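Local atomic coordinates of putative alpha-L-fucosidase (Bacteroides thetaiotaomicron VPI-5482, PDB entry 3GZA), a protein that probably hydrolyses alpha-L-fucosidic linkages as a glycoside hydrolase of family 29. Residues 24-28 and 64-68; 69-75 and 121-125; 272-276 and 329-333; 281-285 and 316-321. All coordinates share one frame; numbering follows the deposited sequence.

Contact 1 (24-28 and 64-68); sequences AVFHY and WVQAA. With EDO (1,2-ethanediol), chain D.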
loop_
_atom_site.group_PDB
_atom_site.type_symbol
_atom_site.label_atom_id
_atom_site.label_comp_id
_atom_site.label_asym_id
_atom_site.label_seq_id
_atom_site.Cartn_x
_atom_site.Cartn_y
_atom_site.Cartn_z
ATOM N N ALA A 24 29.408 4.411 4.929
ATOM C CA ALA A 24 28.353 5.398 5.035
ATOM C C ALA A 24 26.983 4.752 4.931
ATOM O O ALA A 24 26.791 3.765 4.207
ATOM C CB ALA A 24 28.485 6.450 3.920
ATOM N N VAL A 25 26.021 5.318 5.644
ATOM C CA VAL A 25 24.605 4.935 5.508
ATOM C C VAL A 25 23.857 6.238 5.043
ATOM O O VAL A 25 24.058 7.347 5.560
ATOM C CB VAL A 25 23.975 4.314 6.772
ATOM C CG1 VAL A 25 23.983 5.309 7.943
ATOM C CG2 VAL A 25 22.555 3.779 6.445
ATOM N N PHE A 26 23.013 6.091 4.028
ATOM C CA PHE A 26 22.223 7.145 3.454
ATOM C C PHE A 26 20.765 6.891 3.796
ATOM O O PHE A 26 20.233 5.860 3.369
ATOM C CB PHE A 26 22.367 7.181 1.914
ATOM C CG PHE A 26 23.759 7.493 1.422
ATOM C CD1 PHE A 26 24.720 6.480 1.350
ATOM C CD2 PHE A 26 24.121 8.782 1.123
ATOM C CE1 PHE A 26 26.022 6.808 0.913
ATOM C CE2 PHE A 26 25.369 9.065 0.666
ATOM C CZ PHE A 26 26.331 8.065 0.575
ATOM N N HIS A 27 20.177 7.755 4.620
ATOM C CA HIS A 27 18.767 7.697 4.969
ATOM C C HIS A 27 17.958 8.575 4.014
ATOM O O HIS A 27 18.305 9.736 3.790
ATOM C CB HIS A 27 18.527 8.150 6.410
ATOM C CG HIS A 27 18.966 7.163 7.447
ATOM N ND1 HIS A 27 20.292 6.940 7.780
ATOM C CD2 HIS A 27 18.241 6.342 8.225
ATOM C CE1 HIS A 27 20.345 6.014 8.727
ATOM N NE2 HIS A 27 19.111 5.640 9.020
ATOM N N TYR A 28 16.885 8.023 3.438
ATOM C CA TYR A 28 16.046 8.742 2.510
ATOM C C TYR A 28 14.657 8.113 2.584
ATOM O O TYR A 28 14.546 6.884 2.542
ATOM C CB TYR A 28 16.664 8.625 1.122
ATOM C CG TYR A 28 16.461 9.764 0.149
ATOM C CD1 TYR A 28 16.732 11.046 0.552
ATOM C CD2 TYR A 28 16.098 9.522 -1.155
ATOM C CE1 TYR A 28 16.645 12.092 -0.338
ATOM C CE2 TYR A 28 15.987 10.555 -2.050
ATOM C CZ TYR A 28 16.306 11.811 -1.642
ATOM O OH TYR A 28 16.269 12.868 -2.516
ATOM N N TRP A 64 26.459 10.937 -4.541
ATOM C CA TRP A 64 26.403 10.423 -3.153
ATOM C C TRP A 64 27.627 9.543 -2.828
ATOM O O TRP A 64 28.291 9.715 -1.812
ATOM C CB TRP A 64 25.183 9.530 -2.987
ATOM C CG TRP A 64 23.845 10.138 -3.148
ATOM C CD1 TRP A 64 23.536 11.355 -3.710
ATOM C CD2 TRP A 64 22.618 9.499 -2.891
ATOM N NE1 TRP A 64 22.158 11.504 -3.734
ATOM C CE2 TRP A 64 21.578 10.367 -3.272
ATOM C CE3 TRP A 64 22.285 8.261 -2.330
ATOM C CZ2 TRP A 64 20.211 10.039 -3.102
ATOM C CZ3 TRP A 64 20.930 7.934 -2.171
ATOM C CH2 TRP A 64 19.924 8.820 -2.559
ATOM N N VAL A 65 27.910 8.592 -3.716
ATOM C CA VAL A 65 28.966 7.652 -3.532
ATOM C C VAL A 65 30.314 8.351 -3.577
ATOM O O VAL A 65 31.199 8.077 -2.773
ATOM C CB VAL A 65 28.853 6.490 -4.539
ATOM C CG1 VAL A 65 30.079 5.560 -4.467
ATOM C CG2 VAL A 65 27.574 5.705 -4.239
ATOM N N GLN A 66 30.505 9.286 -4.490
ATOM C CA GLN A 66 31.772 9.986 -4.524
ATOM C C GLN A 66 31.989 10.803 -3.283
ATOM O O GLN A 66 33.108 10.934 -2.818
ATOM C CB GLN A 66 31.829 10.930 -5.727
ATOM C CG GLN A 66 31.982 10.185 -7.035
ATOM C CD GLN A 66 31.887 11.090 -8.226
ATOM O OE1 GLN A 66 30.806 11.621 -8.558
ATOM N NE2 GLN A 66 33.009 11.273 -8.881
ATOM N N ALA A 67 30.916 11.371 -2.750
ATOM C CA ALA A 67 31.030 12.190 -1.547
ATOM C C ALA A 67 31.510 11.331 -0.369
ATOM O O ALA A 67 32.417 11.714 0.349
ATOM C CB ALA A 67 29.704 12.856 -1.184
ATOM N N ALA A 68 30.949 10.135 -0.231
ATOM C CA ALA A 68 31.321 9.187 0.857
ATOM C C ALA A 68 32.757 8.669 0.651
ATOM O O ALA A 68 33.557 8.519 1.580
ATOM C CB ALA A 68 30.336 8.061 0.854
HETATM C C1 EDO D . 19.682 5.148 12.165
HETATM O O1 EDO D . 18.789 4.335 11.395
HETATM C C2 EDO D . 20.907 4.310 12.347
HETATM O O2 EDO D . 20.598 3.289 13.274
#
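Trp64, on helix 61-69, reaches past Phe26 to Tyr28, just beyond strand 22-26. Its CB starts against the Phe26 ring, 3.7 Å from Phe26 CE2. CG is anti to its own carbonyl carbon (chi1 -64°), which lays the indole alongside that ring, with Trp64 CE3 at 3.9 Å from Phe26 CD2. The phenyl and the six-membered indole ring are nearly parallel, 21° apart, but slid so far that they barely overlap. At the far corner, Trp64 CH2 comes over one face of Tyr28, offset toward its rim and 4.1 Å from Tyr28 CD2, giving an edge-to-face pair with planes at 75°. The indole NE1 is satisfied by Gly323 O. Phe26 CZ also lies 3.5 Å from Trp64 O, and its edge meets Ala68 CB, which in turn touches Ala24 CB at 3.9 Å. His27 lies off this aromatic cluster; its NE2 is hydrogen-bonded to O1 of an ethanediol at 2.7 Å. Strand 22-26 runs between the parallel strands 75-79 and 312-317, and helix 61-69 covers it in a beta-alpha-beta crossover, with Phe114 of helix 110-121 also against Trp64.

Contact 2 (69-75 and 121-125); sequences KAAGCKF and YGLQP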
loop_
_atom_site.group_PDB
_atom_site.type_symbol
_atom_site.label_atom_id
_atom_site.label_comp_id
_atom_site.label_asym_id
_atom_site.label_seq_id
_atom_site.Cartn_x
_atom_site.Cartn_y
_atom_site.Cartn_z
ATOM N N LYS A 69 33.081 8.358 -0.592
ATOM C CA LYS A 69 34.380 7.858 -0.903
ATOM C C LYS A 69 35.457 8.834 -0.496
ATOM O O LYS A 69 36.513 8.434 -0.019
ATOM C CB LYS A 69 34.488 7.539 -2.405
ATOM C CG LYS A 69 35.842 7.040 -2.837
ATOM C CD LYS A 69 35.819 6.558 -4.282
ATOM C CE LYS A 69 37.149 5.926 -4.685
ATOM N NZ LYS A 69 37.192 5.544 -6.119
ATOM N N ALA A 70 35.174 10.123 -0.654
ATOM C CA ALA A 70 36.178 11.158 -0.326
ATOM C C ALA A 70 36.552 11.194 1.151
ATOM O O ALA A 70 37.582 11.767 1.515
ATOM C CB ALA A 70 35.706 12.538 -0.783
ATOM N N ALA A 71 35.689 10.634 1.997
ATOM C CA ALA A 71 35.959 10.571 3.440
ATOM C C ALA A 71 36.786 9.369 3.843
ATOM O O ALA A 71 37.324 9.329 4.937
ATOM C CB ALA A 71 34.635 10.621 4.217
ATOM N N GLY A 72 36.929 8.412 2.935
ATOM C CA GLY A 72 37.541 7.142 3.240
ATOM C C GLY A 72 36.568 5.968 3.315
ATOM O O GLY A 72 37.013 4.859 3.593
ATOM N N CYS A 73 35.285 6.184 3.049
ATOM C CA CYS A 73 34.284 5.103 3.110
ATOM C C CYS A 73 34.551 4.045 2.046
ATOM O O CYS A 73 34.870 4.376 0.888
ATOM C CB CYS A 73 32.875 5.673 2.894
ATOM S SG CYS A 73 32.478 6.863 4.194
ATOM N N LYS A 74 34.478 2.778 2.474
ATOM C CA LYS A 74 34.723 1.627 1.609
ATOM C C LYS A 74 33.437 0.879 1.266
ATOM O O LYS A 74 33.448 -0.035 0.420
ATOM C CB LYS A 74 35.796 0.687 2.193
ATOM C CG LYS A 74 37.132 1.364 2.396
ATOM C CD LYS A 74 37.726 1.857 1.089
ATOM C CE LYS A 74 39.097 2.502 1.310
ATOM N NZ LYS A 74 40.044 1.552 1.889
ATOM N N PHE A 75 32.384 1.164 2.028
ATOM C CA PHE A 75 31.073 0.572 1.781
ATOM C C PHE A 75 30.044 1.651 1.960
ATOM O O PHE A 75 30.305 2.677 2.624
ATOM C CB PHE A 75 30.778 -0.639 2.669
ATOM C CG PHE A 75 30.713 -0.327 4.117
ATOM C CD1 PHE A 75 31.845 -0.498 4.906
ATOM C CD2 PHE A 75 29.528 -0.037 4.743
ATOM C CE1 PHE A 75 31.805 -0.262 6.252
ATOM C CE2 PHE A 75 29.472 0.196 6.086
ATOM C CZ PHE A 75 30.626 0.041 6.865
ATOM N N TYR A 121 32.426 3.230 -8.389
ATOM C CA TYR A 121 33.484 3.906 -7.660
ATOM C C TYR A 121 34.231 3.015 -6.697
ATOM O O TYR A 121 35.082 3.478 -5.936
ATOM C CB TYR A 121 32.965 5.157 -6.979
ATOM C CG TYR A 121 32.454 6.151 -8.000
ATOM C CD1 TYR A 121 33.316 6.907 -8.738
ATOM C CD2 TYR A 121 31.093 6.278 -8.230
ATOM C CE1 TYR A 121 32.839 7.797 -9.721
ATOM C CE2 TYR A 121 30.602 7.141 -9.179
ATOM C CZ TYR A 121 31.449 7.893 -9.910
ATOM O OH TYR A 121 30.947 8.767 -10.853
ATOM N N GLY A 122 33.922 1.735 -6.707
ATOM C CA GLY A 122 34.663 0.814 -5.890
ATOM C C GLY A 122 34.269 0.727 -4.441
ATOM O O GLY A 122 35.111 0.394 -3.601
ATOM N N LEU A 123 33.035 1.102 -4.108
ATOM C CA LEU A 123 32.519 0.943 -2.757
ATOM C C LEU A 123 31.592 -0.274 -2.800
ATOM O O LEU A 123 30.971 -0.562 -3.824
ATOM C CB LEU A 123 31.799 2.168 -2.222
ATOM C CG LEU A 123 32.667 3.233 -1.529
ATOM C CD1 LEU A 123 33.639 3.848 -2.530
ATOM C CD2 LEU A 123 31.779 4.260 -0.853
ATOM N N GLN A 124 31.595 -1.042 -1.715
ATOM C CA GLN A 124 30.739 -2.219 -1.615
ATOM C C GLN A 124 29.354 -1.772 -1.147
ATOM O O GLN A 124 29.214 -1.131 -0.109
ATOM C CB GLN A 124 31.347 -3.207 -0.616
ATOM C CG GLN A 124 32.706 -3.741 -1.111
ATOM C CD GLN A 124 33.489 -4.533 -0.054
ATOM O OE1 GLN A 124 33.170 -5.669 0.234
ATOM N NE2 GLN A 124 34.525 -3.929 0.499
ATOM N N PRO A 125 28.306 -2.130 -1.898
ATOM C CA PRO A 125 26.963 -1.716 -1.520
ATOM C C PRO A 125 26.271 -2.592 -0.549
ATOM O O PRO A 125 26.362 -3.795 -0.678
ATOM C CB PRO A 125 26.182 -1.789 -2.861
ATOM C CG PRO A 125 26.872 -2.801 -3.618
ATOM C CD PRO A 125 28.307 -2.816 -3.208
HETATM O O HOH W 1 35.333 -1.356 -1.228
#
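Lys74 and Phe75 meet Gln124 at the start of a parallel pairing, where Gln124 N donates to Lys74 O at 3.0 Å and 170°, and Phe75 CA lies 3.2 Å from Gln124 O in a CA-H...O contact. One water donates to Lys74 O and Gly122 O and accepts from Gln124 NE2, so Lys74 O receives two bonds and the amide is tied to the backbone beside it. Phe75 and Gln124 put their side chains on the same face of the sheet. Lys69 runs fully extended, its CG anti to the backbone N (chi1 178°), and this carries NZ to Tyr121 O at 3.0 Å, the ammonium tilted 26° from the carbonyl plane. Its aliphatic part crosses Leu123, with Lys69 CB 3.8 Å from Leu123 CD1. The other methyl, Leu123 CD2, turns to Cys73, 4.2 Å from Cys73 CB, while Leu123 CG sits 3.5 Å from Cys73 O. Cutting Leu123 back to alanine would probably open a gap between the Lys69 chain and Cys73, leaving the lysine methylenes freer to shift. Gly72 and Gly122, both with positive phi, each end a helix in a Schellman motif. Two successive helix-to-strand turns of the barrel are thus joined: helix 61-69 passes into strand 75-79, helix 110-121 into strand 124-129. Helix 15-20 packs on Phe75 and Gln124, and Tyr121 leans on Val65 of helix 61-69.

Contact 3 (272-276 and 329-333); sequences TPLRG and DAQRL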
loop_
_atom_site.group_PDB
_atom_site.type_symbol
_atom_site.label_atom_id
_atom_site.label_comp_id
_atom_site.label_asym_id
_atom_site.label_seq_id
_atom_site.Cartn_x
_atom_site.Cartn_y
_atom_site.Cartn_z
ATOM N N THR A 272 27.454 7.476 13.601
ATOM C CA THR A 272 27.031 8.823 13.944
ATOM C C THR A 272 26.511 9.513 12.703
ATOM O O THR A 272 26.993 9.299 11.626
ATOM C CB THR A 272 28.190 9.679 14.506
ATOM O OG1 THR A 272 27.734 11.015 14.825
ATOM C CG2 THR A 272 29.395 9.784 13.532
ATOM N N PRO A 273 25.493 10.336 12.890
ATOM C CA PRO A 273 25.142 11.208 11.772
ATOM C C PRO A 273 26.298 12.193 11.556
ATOM O O PRO A 273 26.997 12.538 12.511
ATOM C CB PRO A 273 23.950 12.008 12.291
ATOM C CG PRO A 273 23.785 11.722 13.646
ATOM C CD PRO A 273 24.632 10.561 14.071
ATOM N N LEU A 274 26.518 12.607 10.306
ATOM C CA LEU A 274 27.438 13.716 10.053
ATOM C C LEU A 274 26.875 15.021 10.639
ATOM O O LEU A 274 27.622 15.846 11.162
ATOM C CB LEU A 274 27.664 13.858 8.556
ATOM C CG LEU A 274 28.517 15.032 8.115
ATOM C CD1 LEU A 274 29.955 14.991 8.741
ATOM C CD2 LEU A 274 28.574 15.120 6.558
ATOM N N ARG A 275 25.556 15.184 10.555
ATOM C CA ARG A 275 24.867 16.357 11.022
ATOM C C ARG A 275 24.519 16.210 12.504
ATOM O O ARG A 275 23.340 16.052 12.916
ATOM C CB ARG A 275 23.643 16.604 10.186
ATOM C CG ARG A 275 24.013 17.075 8.781
ATOM C CD ARG A 275 22.818 17.237 7.850
ATOM N NE ARG A 275 23.237 17.980 6.654
ATOM C CZ ARG A 275 22.488 18.850 5.974
ATOM N NH1 ARG A 275 21.212 19.052 6.278
ATOM N NH2 ARG A 275 23.022 19.528 4.962
ATOM N N GLY A 276 25.577 16.283 13.311
ATOM C CA GLY A 276 25.462 16.083 14.754
ATOM C C GLY A 276 25.971 17.215 15.619
ATOM O O GLY A 276 26.098 17.049 16.821
ATOM N N ASP A 329 28.312 19.395 3.149
ATOM C CA ASP A 329 28.524 18.053 3.650
ATOM C C ASP A 329 29.637 17.358 2.867
ATOM O O ASP A 329 30.532 16.748 3.411
ATOM C CB ASP A 329 27.234 17.269 3.557
ATOM C CG ASP A 329 26.123 17.846 4.412
ATOM O OD1 ASP A 329 25.798 19.058 4.285
ATOM O OD2 ASP A 329 25.581 17.028 5.213
ATOM N N ALA A 330 29.527 17.410 1.546
ATOM C CA ALA A 330 30.531 16.796 0.654
ATOM C C ALA A 330 31.923 17.369 0.883
ATOM O O ALA A 330 32.934 16.641 0.890
ATOM C CB ALA A 330 30.109 17.002 -0.816
ATOM N N GLN A 331 31.996 18.674 1.083
ATOM C CA GLN A 331 33.294 19.303 1.313
ATOM C C GLN A 331 33.867 18.803 2.635
ATOM O O GLN A 331 35.035 18.526 2.712
ATOM C CB GLN A 331 33.181 20.813 1.268
ATOM C CG GLN A 331 34.411 21.583 1.660
ATOM C CD GLN A 331 35.631 21.272 0.791
ATOM O OE1 GLN A 331 35.515 20.920 -0.394
ATOM N NE2 GLN A 331 36.809 21.422 1.380
ATOM N N ARG A 332 33.051 18.743 3.680
ATOM C CA ARG A 332 33.523 18.280 4.999
ATOM C C ARG A 332 34.022 16.841 4.950
ATOM O O ARG A 332 34.987 16.480 5.619
ATOM C CB ARG A 332 32.411 18.384 6.049
ATOM C CG ARG A 332 32.800 17.992 7.456
ATOM C CD ARG A 332 34.020 18.801 8.009
ATOM N NE ARG A 332 34.051 20.236 7.667
ATOM C CZ ARG A 332 33.317 21.179 8.253
ATOM N NH1 ARG A 332 32.430 20.874 9.189
ATOM N NH2 ARG A 332 33.397 22.420 7.847
ATOM N N LEU A 333 33.298 16.007 4.223
ATOM C CA LEU A 333 33.692 14.636 3.990
ATOM C C LEU A 333 35.055 14.562 3.313
ATOM O O LEU A 333 35.900 13.761 3.724
ATOM C CB LEU A 333 32.627 13.904 3.178
ATOM C CG LEU A 333 31.333 13.607 3.934
ATOM C CD1 LEU A 333 30.184 13.214 2.980
ATOM C CD2 LEU A 333 31.489 12.533 5.054
#
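Arg275 and Asp329 form a two-pronged salt bridge. The guanidinium is presented side-on: NE gives its hydrogen to Asp329 OD2 at 2.9 Å, and NH2 gives one to Asp329 OD1 at 2.9 Å and a nearly straight 178°. OD2 is met through its syn lone pair, and OD1 on its syn side but out of the carboxylate plane. The two flat groups are not coplanar; their planes stand 37° apart, with OD1 at the guanidinium edge and OD2 tilted somewhat out of its plane. An arginine chain extended from CG to NE spans the distance, and both charged residues are buried, so the bridge probably offsets much of the buried charge, with Asp289 also beside Arg275. Arg275 is also the centre of an inverse gamma turn, in which the chain leaves strand 264-273. This strand belongs to the barrel of the TIM-barrel clan, and helix 327-344, carrying Asp329, lies against its wall. The apolar contacts belong to Leu274. Its CG stands anti to the backbone N (chi1 176°), directing the methyls at the helix: CD2 lies 3.9 Å from Asp329 CB and 4.1 Å from Leu333 CG. The other methyl, Leu274 CD1, is 4.3 Å from Arg332 CG, the aliphatic part of an arginine whose NE is paired with Glu335. Leu299 of helix 296-304 flanks both Leu274 and Arg332, and Leu317 of the neighbouring strand touches Leu274 and Leu333.

Contact 4 (281-285 and 316-321); sequences HEWFW and GLTPDP
Glu282 O and Gly316 O are bridged by one water that donates to both, 2.7 Å from Glu282 O and 2.7 Å from Gly316 O. Further along, another water accepts from Trp285 N and donates to Pro319 O, so the two backbones are coupled through single waters. Trp285 stands with CG anti to its backbone N (chi1 -170°), which lays one indole face against Asp320 and Pro321. Asp320 CB sits 3.5 Å from the centre of the five-membered ring, and Pro321 CD 3.5 Å from that of the six-membered ring, both CH-pi contacts almost along the ring normal. A serine in place of Trp285 would probably leave Asp320 CB and Pro321 without this flat cover. Thr318 wedges beneath the chain: its CG2 lies 3.2 Å from Trp283 O and 3.5 Å from Phe284 C. The Trp283 indole comes back to the strand, placing CZ3 3.5 Å from Gly316 CA; a side chain at this glycine would collide with it. The Asp320 carboxylate is held by Thr322, and Trp283 NE1 by Glu223. The loop after strand 264-273 thus folds over the end of strand 312-317, with Trp283 and Phe284 both meeting His27. Such loops at the C-terminal ends of the strands characteristically form the active-site side of a TIM-barrel enzyme.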
loop_
_atom_site.group_PDB
_atom_site.type_symbol
_atom_site.label_atom_id
_atom_site.label_comp_id
_atom_site.label_asym_id
_atom_site.label_seq_id
_atom_site.Cartn_x
_atom_site.Cartn_y
_atom_site.Cartn_z
ATOM N N HIS A 281 21.253 16.052 15.824
ATOM C CA HIS A 281 21.683 14.646 15.673
ATOM C C HIS A 281 20.768 14.059 14.612
ATOM O O HIS A 281 19.813 13.305 14.932
ATOM C CB HIS A 281 21.564 13.940 17.034
ATOM C CG HIS A 281 22.128 12.554 17.079
ATOM N ND1 HIS A 281 23.454 12.307 17.346
ATOM C CD2 HIS A 281 21.551 11.353 16.855
ATOM C CE1 HIS A 281 23.668 10.994 17.281
ATOM N NE2 HIS A 281 22.526 10.396 16.990
ATOM N N GLU A 282 21.067 14.384 13.350
ATOM C CA GLU A 282 20.123 14.149 12.279
ATOM C C GLU A 282 20.554 13.105 11.260
ATOM O O GLU A 282 21.495 13.331 10.529
ATOM C CB GLU A 282 19.846 15.456 11.543
ATOM C CG GLU A 282 19.502 16.585 12.491
ATOM C CD GLU A 282 18.437 16.263 13.547
ATOM O OE1 GLU A 282 17.287 15.865 13.206
ATOM O OE2 GLU A 282 18.696 16.516 14.747
ATOM N N TRP A 283 19.823 11.987 11.210
ATOM C CA TRP A 283 20.098 10.935 10.249
ATOM C C TRP A 283 19.488 11.272 8.884
ATOM O O TRP A 283 19.880 10.710 7.867
ATOM C CB TRP A 283 19.570 9.604 10.749
ATOM C CG TRP A 283 20.328 9.043 11.895
ATOM C CD1 TRP A 283 19.963 9.085 13.188
ATOM C CD2 TRP A 283 21.606 8.369 11.857
ATOM N NE1 TRP A 283 20.910 8.462 13.971
ATOM C CE2 TRP A 283 21.939 8.034 13.175
ATOM C CE3 TRP A 283 22.465 7.985 10.827
ATOM C CZ2 TRP A 283 23.102 7.323 13.514
ATOM C CZ3 TRP A 283 23.638 7.358 11.158
ATOM C CH2 TRP A 283 23.926 6.978 12.479
ATOM N N PHE A 284 18.492 12.131 8.872
ATOM C CA PHE A 284 17.827 12.605 7.632
ATOM C C PHE A 284 18.061 14.075 7.321
ATOM O O PHE A 284 18.318 14.901 8.215
ATOM C CB PHE A 284 16.290 12.423 7.765
ATOM C CG PHE A 284 15.808 10.996 7.725
ATOM C CD1 PHE A 284 15.596 10.392 6.510
ATOM C CD2 PHE A 284 15.536 10.282 8.888
ATOM C CE1 PHE A 284 15.082 9.094 6.448
ATOM C CE2 PHE A 284 15.074 9.009 8.829
ATOM C CZ PHE A 284 14.880 8.386 7.594
ATOM N N TRP A 285 17.958 14.394 6.041
ATOM C CA TRP A 285 17.984 15.782 5.607
ATOM C C TRP A 285 16.734 16.470 6.112
ATOM O O TRP A 285 15.625 15.985 5.940
ATOM C CB TRP A 285 18.059 15.888 4.090
ATOM C CG TRP A 285 18.331 17.294 3.674
ATOM C CD1 TRP A 285 19.565 17.860 3.445
ATOM C CD2 TRP A 285 17.374 18.366 3.520
ATOM N NE1 TRP A 285 19.423 19.188 3.150
ATOM C CE2 TRP A 285 18.095 19.517 3.175
ATOM C CE3 TRP A 285 15.974 18.452 3.623
ATOM C CZ2 TRP A 285 17.478 20.742 2.966
ATOM C CZ3 TRP A 285 15.373 19.695 3.426
ATOM C CH2 TRP A 285 16.137 20.803 3.071
ATOM N N GLY A 316 26.451 8.711 8.944
ATOM C CA GLY A 316 25.105 8.945 8.402
ATOM C C GLY A 316 25.045 10.185 7.557
ATOM O O GLY A 316 25.196 11.353 8.044
ATOM N N LEU A 317 24.831 9.935 6.278
ATOM C CA LEU A 317 24.777 11.004 5.293
ATOM C C LEU A 317 23.340 11.221 4.821
ATOM O O LEU A 317 22.518 10.311 4.796
ATOM C CB LEU A 317 25.700 10.666 4.128
ATOM C CG LEU A 317 27.152 10.368 4.512
ATOM C CD1 LEU A 317 28.021 10.183 3.255
ATOM C CD2 LEU A 317 27.742 11.415 5.529
ATOM N N THR A 318 23.084 12.441 4.358
ATOM C CA THR A 318 21.684 12.899 4.128
ATOM C C THR A 318 21.441 13.539 2.767
ATOM O O THR A 318 21.590 14.795 2.616
ATOM C CB THR A 318 21.277 13.891 5.218
ATOM O OG1 THR A 318 22.099 15.064 5.202
ATOM C CG2 THR A 318 21.394 13.269 6.595
ATOM N N PRO A 319 21.015 12.727 1.792
ATOM C CA PRO A 319 20.665 13.369 0.490
ATOM C C PRO A 319 19.471 14.291 0.706
ATOM O O PRO A 319 18.589 14.032 1.507
ATOM C CB PRO A 319 20.323 12.194 -0.393
ATOM C CG PRO A 319 20.997 11.007 0.272
ATOM C CD PRO A 319 20.930 11.270 1.709
ATOM N N ASP A 320 19.485 15.370 -0.040
ATOM C CA ASP A 320 18.501 16.455 0.091
ATOM C C ASP A 320 17.316 16.289 -0.856
ATOM O O ASP A 320 17.235 15.318 -1.606
ATOM C CB ASP A 320 19.232 17.808 -0.018
ATOM C CG ASP A 320 19.695 18.187 -1.439
ATOM O OD1 ASP A 320 19.225 17.589 -2.440
ATOM O OD2 ASP A 320 20.604 19.036 -1.536
ATOM N N PRO A 321 16.341 17.196 -0.805
ATOM C CA PRO A 321 15.149 16.999 -1.670
ATOM C C PRO A 321 15.387 17.160 -3.169
ATOM O O PRO A 321 14.497 16.857 -3.958
ATOM C CB PRO A 321 14.176 18.062 -1.175
ATOM C CG PRO A 321 14.619 18.362 0.207
ATOM C CD PRO A 321 16.116 18.284 0.144
HETATM O O HOH W 2 23.755 13.466 9.054
HETATM O O HOH W 3 22.012 9.035 7.382
HETATM O O HOH W 4 18.178 12.516 3.837
#

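All four contacts reach the same sheet of the barrel. Contacts 1 and 4 are joined across neighbouring strands, with centres 9 Å apart: Val25 O lies 2.8 Å from Leu317 N, and Tyr28 OH 2.8 Å from Asp320 O. Segment 64-68 runs straight into 69-75, and Ala24 N meets Phe75 O at 3.0 Å between neighbouring strands, tying contact 1 to contact 2. Both segments of contact 4 fall in the chain between the two halves of contact 3, and Thr272 O meets Gly316 N at 2.8 Å. Ethanediol beside His27 and Trp283 may mark the sugar pocket, while a sodium ion bound by His31, Asp34 and Ile36 lies about 6 Å from the side chain of Trp285.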